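Local coordinates for endo-beta-1,2-glucanase (PDB 6IMV), which hydrolyses beta-1,2-glucosidic linkages within beta-1,2-glucan chains, acting as a fungal endo-glucanase, at residues 172-177 and 456-461; 197-202 and 255-260; 333-336 and 342-345; 366-369 and 375-378. One frame throughout, in Å; residues are numbered along the deposited sequence.

Interaction 1 (172-177 and 456-461); sequences AVYAFI and KAENIY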
loop_
_atom_site.group_PDB
_atom_site.type_symbol
_atom_site.label_atom_id
_atom_site.label_comp_id
_atom_site.label_asym_id
_atom_site.label_seq_id
_atom_site.Cartn_x
_atom_site.Cartn_y
_atom_site.Cartn_z
ATOM N N ALA A 172 -10.342 2.424 -0.846
ATOM C CA ALA A 172 -10.324 1.808 0.486
ATOM C C ALA A 172 -11.614 2.173 1.239
ATOM O O ALA A 172 -12.245 1.321 1.864
ATOM C CB ALA A 172 -9.088 2.213 1.249
ATOM N N VAL A 173 -12.009 3.445 1.152
ATOM C CA VAL A 173 -13.234 3.944 1.788
ATOM C C VAL A 173 -14.457 3.278 1.143
ATOM O O VAL A 173 -15.403 2.925 1.834
ATOM C CB VAL A 173 -13.308 5.483 1.750
ATOM C CG1 VAL A 173 -14.698 6.002 2.106
ATOM C CG2 VAL A 173 -12.263 6.106 2.665
ATOM N N TYR A 174 -14.417 3.121 -0.182
ATOM C CA TYR A 174 -15.449 2.429 -0.967
ATOM C C TYR A 174 -15.661 1.019 -0.391
ATOM O O TYR A 174 -16.804 0.620 -0.103
ATOM C CB TYR A 174 -15.013 2.434 -2.435
ATOM C CG TYR A 174 -16.030 2.037 -3.475
ATOM C CD1 TYR A 174 -16.814 2.991 -4.107
ATOM C CD2 TYR A 174 -16.128 0.727 -3.917
ATOM C CE1 TYR A 174 -17.700 2.649 -5.117
ATOM C CE2 TYR A 174 -17.011 0.366 -4.926
ATOM C CZ TYR A 174 -17.806 1.329 -5.523
ATOM O OH TYR A 174 -18.673 0.977 -6.521
ATOM N N ALA A 175 -14.558 0.293 -0.169
ATOM C CA ALA A 175 -14.578 -1.048 0.463
ATOM C C ALA A 175 -15.177 -0.992 1.874
ATOM O O ALA A 175 -16.025 -1.824 2.228
ATOM C CB ALA A 175 -13.190 -1.627 0.512
ATOM N N PHE A 176 -14.697 -0.042 2.682
ATOM C CA PHE A 176 -15.097 0.058 4.077
ATOM C C PHE A 176 -16.613 0.253 4.173
ATOM O O PHE A 176 -17.265 -0.348 5.029
ATOM C CB PHE A 176 -14.383 1.203 4.797
ATOM C CG PHE A 176 -14.883 1.406 6.199
ATOM C CD1 PHE A 176 -14.388 0.640 7.241
ATOM C CD2 PHE A 176 -15.886 2.326 6.468
ATOM C CE1 PHE A 176 -14.873 0.805 8.530
ATOM C CE2 PHE A 176 -16.369 2.490 7.756
ATOM C CZ PHE A 176 -15.855 1.738 8.787
ATOM N N ILE A 177 -17.139 1.128 3.315
ATOM C CA ILE A 177 -18.568 1.429 3.271
ATOM C C ILE A 177 -19.340 0.132 3.029
ATOM O O ILE A 177 -20.308 -0.141 3.744
ATOM C CB ILE A 177 -18.882 2.495 2.206
ATOM C CG1 ILE A 177 -18.435 3.881 2.671
ATOM C CG2 ILE A 177 -20.351 2.478 1.805
ATOM C CD1 ILE A 177 -18.240 4.858 1.536
ATOM N N LYS A 456 -20.502 -3.985 -8.608
ATOM C CA LYS A 456 -21.582 -4.744 -9.247
ATOM C C LYS A 456 -22.931 -4.097 -8.910
ATOM O O LYS A 456 -23.763 -3.901 -9.792
ATOM C CB LYS A 456 -21.538 -6.213 -8.827
ATOM C CG LYS A 456 -20.457 -7.020 -9.533
ATOM C CD LYS A 456 -20.230 -8.394 -8.935
ATOM C CE LYS A 456 -19.165 -9.166 -9.678
ATOM N NZ LYS A 456 -18.839 -10.434 -8.992
ATOM N N ALA A 457 -23.122 -3.734 -7.640
ATOM C CA ALA A 457 -24.357 -3.096 -7.190
ATOM C C ALA A 457 -24.549 -1.731 -7.878
ATOM O O ALA A 457 -25.678 -1.330 -8.112
ATOM C CB ALA A 457 -24.366 -2.986 -5.689
ATOM N N GLU A 458 -23.455 -1.042 -8.237
ATOM C CA GLU A 458 -23.531 0.292 -8.858
ATOM C C GLU A 458 -23.340 0.188 -10.375
ATOM O O GLU A 458 -23.214 1.198 -11.048
ATOM C CB GLU A 458 -22.522 1.236 -8.199
ATOM C CG GLU A 458 -22.916 1.556 -6.766
ATOM C CD GLU A 458 -21.917 2.299 -5.887
ATOM O OE1 GLU A 458 -20.865 2.753 -6.407
ATOM O OE2 GLU A 458 -22.200 2.407 -4.680
ATOM N N ASN A 459 -23.307 -1.046 -10.885
ATOM C CA ASN A 459 -23.272 -1.352 -12.302
ATOM C C ASN A 459 -22.074 -0.674 -12.986
ATOM O O ASN A 459 -22.196 -0.168 -14.100
ATOM C CB ASN A 459 -24.592 -0.978 -12.987
ATOM C CG ASN A 459 -24.771 -1.672 -14.326
ATOM O OD1 ASN A 459 -24.247 -2.763 -14.559
ATOM N ND2 ASN A 459 -25.502 -1.043 -15.229
ATOM N N ILE A 460 -20.903 -0.696 -12.337
ATOM C CA ILE A 460 -19.669 -0.264 -12.997
ATOM C C ILE A 460 -18.673 -1.433 -13.133
ATOM O O ILE A 460 -17.633 -1.284 -13.786
ATOM C CB ILE A 460 -19.056 0.953 -12.276
ATOM C CG1 ILE A 460 -18.755 0.676 -10.798
ATOM C CG2 ILE A 460 -19.942 2.189 -12.461
ATOM C CD1 ILE A 460 -17.946 1.772 -10.131
ATOM N N TYR A 461 -18.985 -2.593 -12.545
ATOM C CA TYR A 461 -18.103 -3.769 -12.606
ATOM C C TYR A 461 -17.861 -4.206 -14.061
ATOM O O TYR A 461 -16.715 -4.465 -14.458
ATOM C CB TYR A 461 -18.676 -4.923 -11.780
ATOM C CG TYR A 461 -17.846 -6.177 -11.858
ATOM C CD1 TYR A 461 -16.748 -6.353 -11.029
ATOM C CD2 TYR A 461 -18.127 -7.165 -12.789
ATOM C CE1 TYR A 461 -15.965 -7.497 -11.106
ATOM C CE2 TYR A 461 -17.352 -8.311 -12.879
ATOM C CZ TYR A 461 -16.265 -8.473 -12.037
ATOM O OH TYR A 461 -15.488 -9.586 -12.123
#
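Tyr174 reaches from the middle of a helix to Glu458 and Ile460, which lie just past the end of another helix. Its CB points toward 456-461. CG is set anti to the backbone N (chi1 -168°), and this carries the ring straight out from its helix. The ring then brings an edge to the acid: CE1 lies 3.4 Å from Glu458 OE1, which sits near the ring plane. At the tip, Tyr174 OH donates a hydrogen bond of 2.8 Å to Glu458 OE1. The same hydroxyl also meets a methyl, with Tyr174 OH 3.8 Å from Ile460 CD1. Ring and carboxylate are almost perpendicular, their planes 86° apart. The hydroxyl meets Glu458 OE1 from above the carboxylate plane, 64° out of it. Glu458 comes from the opposite direction on a chain extended beyond CG.

The carboxylate is shared. Its other oxygen, Glu458 OE2, forms a salt bridge with Lys454, and Lys454 also makes a cation-pi contact with the Tyr174 ring. Phenol, acid and amine thus form one small polar cluster around a buried tyrosine. Glu458 directly follows helix 448-457 and is the first residue to leave helical torsions. Asn459, with positive phi, is the C-prime residue of the Schellman motif there, and the turn brings Ile460 back toward the tyrosine hydroxyl.

The contact joins helix 163-182 to the C-terminal end of helix 448-457. Helix 186-210 packs on Tyr174 through Met199, while Phe261 of helix 252-261 touches both Tyr174 and Glu458.

Interaction 2 (197-202 and 255-260); sequences TWMDYT and TWWLQF. With NAG (2-acetamido-2-deoxy-beta-D-glucopyranose), chain F.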
loop_
_atom_site.group_PDB
_atom_site.type_symbol
_atom_site.label_atom_id
_atom_site.label_comp_id
_atom_site.label_asym_id
_atom_site.label_seq_id
_atom_site.Cartn_x
_atom_site.Cartn_y
_atom_site.Cartn_z
ATOM N N THR A 197 -21.013 10.070 2.144
ATOM C CA THR A 197 -21.132 11.518 1.910
ATOM C C THR A 197 -19.750 12.128 1.638
ATOM O O THR A 197 -19.595 12.929 0.705
ATOM C CB THR A 197 -21.842 12.197 3.083
ATOM O OG1 THR A 197 -23.132 11.594 3.127
ATOM C CG2 THR A 197 -21.976 13.698 2.933
ATOM N N TRP A 198 -18.757 11.781 2.471
ATOM C CA TRP A 198 -17.394 12.282 2.282
ATOM C C TRP A 198 -16.885 11.846 0.899
ATOM O O TRP A 198 -16.404 12.650 0.118
ATOM C CB TRP A 198 -16.449 11.822 3.413
ATOM C CG TRP A 198 -15.026 12.208 3.149
ATOM C CD1 TRP A 198 -14.428 13.397 3.450
ATOM C CD2 TRP A 198 -14.040 11.431 2.445
ATOM N NE1 TRP A 198 -13.146 13.417 2.970
ATOM C CE2 TRP A 198 -12.877 12.221 2.363
ATOM C CE3 TRP A 198 -14.028 10.151 1.870
ATOM C CZ2 TRP A 198 -11.713 11.767 1.745
ATOM C CZ3 TRP A 198 -12.875 9.703 1.263
ATOM C CH2 TRP A 198 -11.739 10.507 1.196
ATOM N N MET A 199 -17.014 10.548 0.612
ATOM C CA MET A 199 -16.493 9.945 -0.605
ATOM C C MET A 199 -17.175 10.562 -1.829
ATOM O O MET A 199 -16.518 10.845 -2.845
ATOM C CB MET A 199 -16.745 8.437 -0.587
ATOM C CG MET A 199 -16.038 7.688 -1.673
ATOM S SD MET A 199 -16.327 5.910 -1.550
ATOM C CE MET A 199 -18.059 5.821 -2.007
ATOM N N ASP A 200 -18.489 10.776 -1.727
ATOM C CA ASP A 200 -19.290 11.297 -2.838
ATOM C C ASP A 200 -18.870 12.735 -3.163
ATOM O O ASP A 200 -18.915 13.145 -4.325
ATOM C CB ASP A 200 -20.798 11.220 -2.557
ATOM C CG ASP A 200 -21.378 9.819 -2.667
ATOM O OD1 ASP A 200 -20.704 8.948 -3.241
ATOM O OD2 ASP A 200 -22.503 9.608 -2.169
ATOM N N TYR A 201 -18.456 13.499 -2.149
ATOM C CA TYR A 201 -18.073 14.890 -2.375
ATOM C C TYR A 201 -16.852 14.963 -3.307
ATOM O O TYR A 201 -16.783 15.848 -4.183
ATOM C CB TYR A 201 -17.845 15.615 -1.048
ATOM C CG TYR A 201 -17.373 17.032 -1.230
ATOM C CD1 TYR A 201 -18.189 17.986 -1.817
ATOM C CD2 TYR A 201 -16.091 17.407 -0.863
ATOM C CE1 TYR A 201 -17.756 19.287 -2.014
ATOM C CE2 TYR A 201 -15.646 18.707 -1.037
ATOM C CZ TYR A 201 -16.481 19.646 -1.620
ATOM O OH TYR A 201 -16.019 20.911 -1.804
ATOM N N THR A 202 -15.896 14.037 -3.146
ATOM C CA THR A 202 -14.690 14.021 -4.000
ATOM C C THR A 202 -15.054 13.813 -5.479
ATOM O O THR A 202 -14.322 14.252 -6.360
ATOM C CB THR A 202 -13.676 12.945 -3.583
ATOM O OG1 THR A 202 -14.212 11.645 -3.855
ATOM C CG2 THR A 202 -13.261 13.071 -2.135
ATOM N N THR A 255 -7.301 7.126 -11.908
ATOM C CA THR A 255 -7.878 7.104 -13.252
ATOM C C THR A 255 -9.319 6.576 -13.202
ATOM O O THR A 255 -10.221 7.190 -13.773
ATOM C CB THR A 255 -7.057 6.256 -14.228
ATOM O OG1 THR A 255 -5.712 6.729 -14.217
ATOM C CG2 THR A 255 -7.589 6.310 -15.643
ATOM N N TRP A 256 -9.517 5.440 -12.524
ATOM C CA TRP A 256 -10.832 4.809 -12.410
ATOM C C TRP A 256 -11.823 5.733 -11.696
ATOM O O TRP A 256 -13.023 5.732 -12.033
ATOM C CB TRP A 256 -10.749 3.466 -11.685
ATOM C CG TRP A 256 -10.109 2.368 -12.479
ATOM C CD1 TRP A 256 -8.966 1.694 -12.161
ATOM C CD2 TRP A 256 -10.599 1.781 -13.700
ATOM N NE1 TRP A 256 -8.710 0.734 -13.102
ATOM C CE2 TRP A 256 -9.696 0.757 -14.053
ATOM C CE3 TRP A 256 -11.714 2.006 -14.518
ATOM C CZ2 TRP A 256 -9.863 -0.023 -15.194
ATOM C CZ3 TRP A 256 -11.884 1.235 -15.650
ATOM C CH2 TRP A 256 -10.969 0.233 -15.977
ATOM N N TRP A 257 -11.336 6.460 -10.684
ATOM C CA TRP A 257 -12.172 7.386 -9.944
ATOM C C TRP A 257 -12.757 8.443 -10.892
ATOM O O TRP A 257 -13.976 8.692 -10.873
ATOM C CB TRP A 257 -11.413 8.027 -8.779
ATOM C CG TRP A 257 -12.350 8.569 -7.749
ATOM C CD1 TRP A 257 -12.675 9.873 -7.518
ATOM C CD2 TRP A 257 -13.156 7.790 -6.849
ATOM N NE1 TRP A 257 -13.598 9.962 -6.510
ATOM C CE2 TRP A 257 -13.911 8.698 -6.078
ATOM C CE3 TRP A 257 -13.287 6.418 -6.605
ATOM C CZ2 TRP A 257 -14.788 8.269 -5.080
ATOM C CZ3 TRP A 257 -14.156 5.993 -5.623
ATOM C CH2 TRP A 257 -14.897 6.911 -4.874
ATOM N N LEU A 258 -11.893 9.040 -11.726
ATOM C CA LEU A 258 -12.308 10.025 -12.715
ATOM C C LEU A 258 -13.289 9.398 -13.707
ATOM O O LEU A 258 -14.322 9.992 -14.006
ATOM C CB LEU A 258 -11.085 10.587 -13.449
ATOM C CG LEU A 258 -10.312 11.680 -12.712
ATOM C CD1 LEU A 258 -9.018 11.999 -13.438
ATOM C CD2 LEU A 258 -11.167 12.932 -12.561
ATOM N N GLN A 259 -12.956 8.207 -14.222
ATOM C CA GLN A 259 -13.780 7.583 -15.254
ATOM C C GLN A 259 -15.199 7.334 -14.727
ATOM O O GLN A 259 -16.165 7.696 -15.381
ATOM C CB GLN A 259 -13.192 6.264 -15.745
ATOM C CG GLN A 259 -14.193 5.451 -16.556
ATOM C CD GLN A 259 -13.549 4.355 -17.364
ATOM O OE1 GLN A 259 -12.333 4.261 -17.455
ATOM N NE2 GLN A 259 -14.377 3.529 -17.983
ATOM N N PHE A 260 -15.319 6.673 -13.578
ATOM C CA PHE A 260 -16.615 6.256 -13.094
ATOM C C PHE A 260 -17.414 7.423 -12.504
ATOM O O PHE A 260 -18.624 7.422 -12.636
ATOM C CB PHE A 260 -16.484 5.128 -12.073
ATOM C CG PHE A 260 -15.981 3.837 -12.660
ATOM C CD1 PHE A 260 -16.562 3.301 -13.798
ATOM C CD2 PHE A 260 -14.934 3.150 -12.063
ATOM C CE1 PHE A 260 -16.103 2.103 -14.327
ATOM C CE2 PHE A 260 -14.471 1.957 -12.600
ATOM C CZ PHE A 260 -15.058 1.432 -13.730
HETATM C C1 NAG F . -16.357 20.382 2.360
HETATM C C2 NAG F . -17.736 19.781 2.507
HETATM C C3 NAG F . -18.670 20.400 1.478
HETATM C C4 NAG F . -18.662 21.919 1.576
HETATM C C5 NAG F . -17.225 22.387 1.489
HETATM C C6 NAG F . -17.064 23.902 1.569
HETATM C C7 NAG F . -18.139 17.447 3.118
HETATM C C8 NAG F . -17.919 16.026 2.692
HETATM N N2 NAG F . -17.639 18.358 2.311
HETATM O O3 NAG F . -19.972 19.882 1.684
HETATM O O4 NAG F . -19.415 22.492 0.497
HETATM O O5 NAG F . -16.509 21.776 2.556
HETATM O O6 NAG F . -16.947 24.243 2.955
HETATM O O7 NAG F . -18.757 17.715 4.125
#
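Thr202 OG1 stands between two partners, the indole of Trp257 and the backbone of its own helix. It donates to Met199 O at 2.6 Å, one turn back, with the donor tilted 17° from the carbonyl plane. From the other segment, Trp257 NE1 offers it a weak hydrogen bond of 3.2 Å, bent to 131° at the hydrogen. The hydroxyl can serve both because OG1 lies between the backbone N and the carbonyl carbon (chi1 69°). The two side chains cross at about a right angle.

The benzo end of the same indole meets Met199. Met199 CG approaches Trp257 CH2 to 3.5 Å at the ring edge. The sulfur follows: Met199 SD is 5.1 Å from the centroid of the six-membered ring and also at its edge, a Met-aromatic contact. Leu170 of helix 163-182 packs against both Thr202 and Trp257.

Tyr201 belongs to another side of helix 186-210 and meets a glycan attached to the protein. The NAG lies over one ring face, with its N2 3.7 Å from Tyr201 CD2. Its C3 is also close, 3.8 Å from Tyr201 CE1. With an alanine here the ring face under the sugar would be gone, and the NAG would probably be freer to swing at the surface.

Trp257 turns the side of its indole running from NE1 to CH2 to helix 186-210, the N-H to a hydroxyl and the carbons to a thioether. The one bond to the indole N-H found here is weak, so apolar fit probably contributes much to how these helices meet.

Interaction 3 (333-336 and 342-345); sequences CNSV and GMFA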
loop_
_atom_site.group_PDB
_atom_site.type_symbol
_atom_site.label_atom_id
_atom_site.label_comp_id
_atom_site.label_asym_id
_atom_site.label_seq_id
_atom_site.Cartn_x
_atom_site.Cartn_y
_atom_site.Cartn_z
ATOM N N CYS A 333 12.485 -15.402 -8.233
ATOM C CA CYS A 333 13.610 -16.096 -8.869
ATOM C C CYS A 333 14.747 -15.116 -9.180
ATOM O O CYS A 333 15.908 -15.527 -9.166
ATOM C CB CYS A 333 13.151 -16.871 -10.102
ATOM S SG CYS A 333 11.990 -18.195 -9.671
ATOM N N ASN A 334 14.427 -13.833 -9.412
ATOM C CA ASN A 334 15.450 -12.796 -9.605
ATOM C C ASN A 334 16.366 -12.747 -8.378
ATOM O O ASN A 334 17.581 -12.599 -8.521
ATOM C CB ASN A 334 14.869 -11.399 -9.859
ATOM C CG ASN A 334 15.903 -10.287 -9.818
ATOM O OD1 ASN A 334 15.929 -9.492 -8.881
ATOM N ND2 ASN A 334 16.757 -10.210 -10.826
ATOM N N SER A 335 15.773 -12.857 -7.184
ATOM C CA SER A 335 16.537 -12.751 -5.952
ATOM C C SER A 335 17.427 -13.986 -5.745
ATOM O O SER A 335 18.561 -13.846 -5.276
ATOM C CB SER A 335 15.649 -12.474 -4.777
ATOM O OG SER A 335 15.367 -11.085 -4.710
ATOM N N VAL A 336 16.930 -15.174 -6.119
ATOM C CA VAL A 336 17.729 -16.400 -6.067
ATOM C C VAL A 336 18.919 -16.268 -7.029
ATOM O O VAL A 336 20.056 -16.438 -6.630
ATOM C CB VAL A 336 16.886 -17.655 -6.376
ATOM C CG1 VAL A 336 17.756 -18.902 -6.524
ATOM C CG2 VAL A 336 15.802 -17.877 -5.322
ATOM N N GLY A 342 16.353 -11.540 0.147
ATOM C CA GLY A 342 15.115 -10.813 0.260
ATOM C C GLY A 342 14.703 -10.287 -1.098
ATOM O O GLY A 342 15.310 -10.652 -2.122
ATOM N N MET A 343 13.678 -9.427 -1.111
ATOM C CA MET A 343 13.258 -8.781 -2.333
ATOM C C MET A 343 13.142 -7.265 -2.093
ATOM O O MET A 343 13.264 -6.801 -0.960
ATOM C CB MET A 343 11.945 -9.394 -2.831
ATOM C CG MET A 343 12.067 -10.860 -3.150
ATOM S SD MET A 343 10.576 -11.591 -3.884
ATOM C CE MET A 343 9.481 -11.661 -2.464
ATOM N N PHE A 344 12.919 -6.512 -3.177
ATOM C CA PHE A 344 13.132 -5.070 -3.228
ATOM C C PHE A 344 11.820 -4.289 -3.411
ATOM O O PHE A 344 10.949 -4.658 -4.205
ATOM C CB PHE A 344 14.072 -4.736 -4.389
ATOM C CG PHE A 344 15.486 -5.222 -4.199
ATOM C CD1 PHE A 344 16.306 -4.635 -3.252
ATOM C CD2 PHE A 344 15.992 -6.256 -4.973
ATOM C CE1 PHE A 344 17.611 -5.076 -3.081
ATOM C CE2 PHE A 344 17.296 -6.693 -4.805
ATOM C CZ PHE A 344 18.104 -6.099 -3.858
ATOM N N ALA A 345 11.728 -3.170 -2.682
ATOM C CA ALA A 345 10.667 -2.192 -2.828
ATOM C C ALA A 345 11.142 -0.846 -2.263
ATOM O O ALA A 345 12.043 -0.801 -1.416
ATOM C CB ALA A 345 9.417 -2.679 -2.127
#
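This is a local side-chain to backbone contact in which Ser335, near the end of helix 318-337, holds Gly342 in the loop that leads from that helix to strand 347-352. One hydrogen bond carries it. Ser335 OG donates to Gly342 O at 2.6 Å, in the carbonyl plane and with a C=O...donor angle of 150°. The hydroxyl is set anti to the serine's own carbonyl carbon (chi1 -82°), on a CB that already points toward the loop. Ser335 CB is close as well, 3.2 Å from Gly342 O.

Next along the loop, Met343 CG comes to 3.7 Å from Ser335 OG. Trp400 of helix 394-405 packs on Ser335, Val336 and Met343 alike. Two residues before Ser335, Cys333 points its CB away from the loop and is joined to Cys487 by a disulfide.

Replacing Ser335 with a valine would remove the donor and probably leave the buried Gly342 carbonyl without this partner, so that the returning loop would be held less firmly. The contact is short and polar in buried surroundings. It implies that the loop is tied back to its helix at one defined carbonyl, with apolar side chains packed around the bond.

Interaction 4 (366-369 and 375-378); sequences GIPS and IQEL. With NAG (2-acetamido-2-deoxy-beta-D-glucopyranose), chain C.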
loop_
_atom_site.group_PDB
_atom_site.type_symbol
_atom_site.label_atom_id
_atom_site.label_comp_id
_atom_site.label_asym_id
_atom_site.label_seq_id
_atom_site.Cartn_x
_atom_site.Cartn_y
_atom_site.Cartn_z
ATOM N N GLY A 366 14.230 -2.112 -6.956
ATOM C CA GLY A 366 13.408 -3.077 -7.662
ATOM C C GLY A 366 14.249 -4.031 -8.494
ATOM O O GLY A 366 15.199 -4.621 -7.992
ATOM N N ILE A 367 13.874 -4.168 -9.770
ATOM C CA ILE A 367 14.492 -5.111 -10.704
ATOM C C ILE A 367 14.761 -4.355 -11.999
ATOM O O ILE A 367 13.869 -4.203 -12.833
ATOM C CB ILE A 367 13.610 -6.356 -10.920
ATOM C CG1 ILE A 367 13.215 -6.994 -9.583
ATOM C CG2 ILE A 367 14.302 -7.347 -11.853
ATOM C CD1 ILE A 367 12.528 -8.325 -9.717
ATOM N N PRO A 368 15.988 -3.820 -12.164
ATOM C CA PRO A 368 16.287 -2.872 -13.234
ATOM C C PRO A 368 16.044 -3.369 -14.665
ATOM O O PRO A 368 15.650 -2.579 -15.500
ATOM C CB PRO A 368 17.784 -2.530 -13.087
ATOM C CG PRO A 368 18.284 -3.250 -11.845
ATOM C CD PRO A 368 17.128 -4.043 -11.267
ATOM N N SER A 369 16.269 -4.654 -14.932
ATOM C CA SER A 369 16.201 -5.197 -16.309
ATOM C C SER A 369 14.762 -5.223 -16.843
ATOM O O SER A 369 14.560 -5.438 -18.032
ATOM C CB SER A 369 16.836 -6.567 -16.387
ATOM O OG SER A 369 16.160 -7.495 -15.545
ATOM N N ILE A 375 18.511 3.012 -13.122
ATOM C CA ILE A 375 19.444 3.445 -12.072
ATOM C C ILE A 375 18.801 3.141 -10.712
ATOM O O ILE A 375 17.871 3.819 -10.308
ATOM C CB ILE A 375 19.814 4.937 -12.201
ATOM C CG1 ILE A 375 20.446 5.250 -13.562
ATOM C CG2 ILE A 375 20.720 5.353 -11.047
ATOM C CD1 ILE A 375 20.553 6.733 -13.875
ATOM N N GLN A 376 19.328 2.130 -10.021
ATOM C CA GLN A 376 18.674 1.556 -8.847
ATOM C C GLN A 376 19.701 1.318 -7.735
ATOM O O GLN A 376 20.859 1.016 -8.001
ATOM C CB GLN A 376 17.954 0.256 -9.212
ATOM C CG GLN A 376 16.797 0.475 -10.174
ATOM C CD GLN A 376 15.730 -0.599 -10.114
ATOM O OE1 GLN A 376 15.765 -1.497 -9.275
ATOM N NE2 GLN A 376 14.784 -0.528 -11.042
ATOM N N GLU A 377 19.241 1.486 -6.493
ATOM C CA GLU A 377 19.967 1.116 -5.292
ATOM C C GLU A 377 19.379 -0.203 -4.778
ATOM O O GLU A 377 18.178 -0.261 -4.453
ATOM C CB GLU A 377 19.866 2.220 -4.233
ATOM C CG GLU A 377 20.686 1.908 -2.991
ATOM C CD GLU A 377 20.711 2.966 -1.904
ATOM O OE1 GLU A 377 20.422 4.129 -2.213
ATOM O OE2 GLU A 377 21.015 2.609 -0.735
ATOM N N LEU A 378 20.234 -1.233 -4.696
ATOM C CA LEU A 378 19.839 -2.603 -4.374
ATOM C C LEU A 378 20.604 -3.136 -3.153
ATOM O O LEU A 378 20.797 -4.345 -3.014
ATOM C CB LEU A 378 20.121 -3.471 -5.603
ATOM C CG LEU A 378 19.397 -3.061 -6.881
ATOM C CD1 LEU A 378 19.781 -3.983 -8.032
ATOM C CD2 LEU A 378 17.891 -3.055 -6.662
HETATM C C1 NAG C . 21.573 4.563 2.075
HETATM C C2 NAG C . 21.952 5.669 1.111
HETATM C C3 NAG C . 23.257 5.288 0.425
HETATM C C4 NAG C . 24.347 5.097 1.459
HETATM C C5 NAG C . 23.891 4.132 2.546
HETATM C C6 NAG C . 24.886 4.132 3.702
HETATM C C7 NAG C . 19.918 6.764 0.285
HETATM C C8 NAG C . 19.003 6.915 -0.897
HETATM N N2 NAG C . 20.908 5.895 0.130
HETATM O O3 NAG C . 23.631 6.298 -0.496
HETATM O O4 NAG C . 25.485 4.537 0.785
HETATM O O5 NAG C . 22.595 4.464 3.062
HETATM O O6 NAG C . 24.481 3.135 4.633
HETATM O O7 NAG C . 19.756 7.397 1.314
#
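Gln376 pushes its amide into the bend formed by Gly366, Ile367 and Pro368, yet its one hydrogen bond across the contact is weak. Gln376 OE1 lies only 2.8 Å from Gly366 N, but the angle at the hydrogen is 119°. The next amide is no better placed, with Ile367 N 3.3 Å from Gln376 OE1 at a poor angle. The amide is fixed more by its other end, where NE2 donates to Trp300 O and Gln373 O. The Pro368 ring crosses it at a slant, with Pro368 CD 3.5 Å from Gln376 OE1.

Leu378 adds an apolar side. Its CD2 approaches Gly366 O to 3.4 Å, and its CD1 lies 4.2 Å from Pro368 CG. Between Gln376 and Leu378 in the chain, Glu377 points away from the bend. Its CG lies opposite the backbone N (chi1 -176°), and the extended chain takes the carboxylate to a glycan attached to the protein. There the NAG N2 donates to Glu377 OE1 at 3.0 Å, a fairly straight bond of 162°.

Both segments belong to the long loop between strands 357-362 and 380-381. Ile367 bonds through its backbone to Trp300 and packs on Tyr285 of strand 282-287, while Leu378 O accepts a bond from Arg422, just beyond strand 415-421.

Overall arrangement
The four contacts form two pairs. Interactions 1 and 2 adjoin and concern one group of helices: Met199 of interaction 2 packs on Tyr174 and Ile177, and Phe260 touches Ile460. Interactions 3 and 4 touch through Phe344, which lies against Gly366 and Leu378. The pairs stand far apart, with centres 34 to 36 Å from each other. Interactions 2 and 3 are buried; 1 and 4 are partly buried. The helix contacts bridge elements distant in sequence and rely on aromatic side chains, with a salt bridge beside the tyrosine contact in interaction 1. Interactions 3 and 4 close short loops by side chains meeting backbone groups, with some apolar packing in 4. Glycans border interactions 2 and 4.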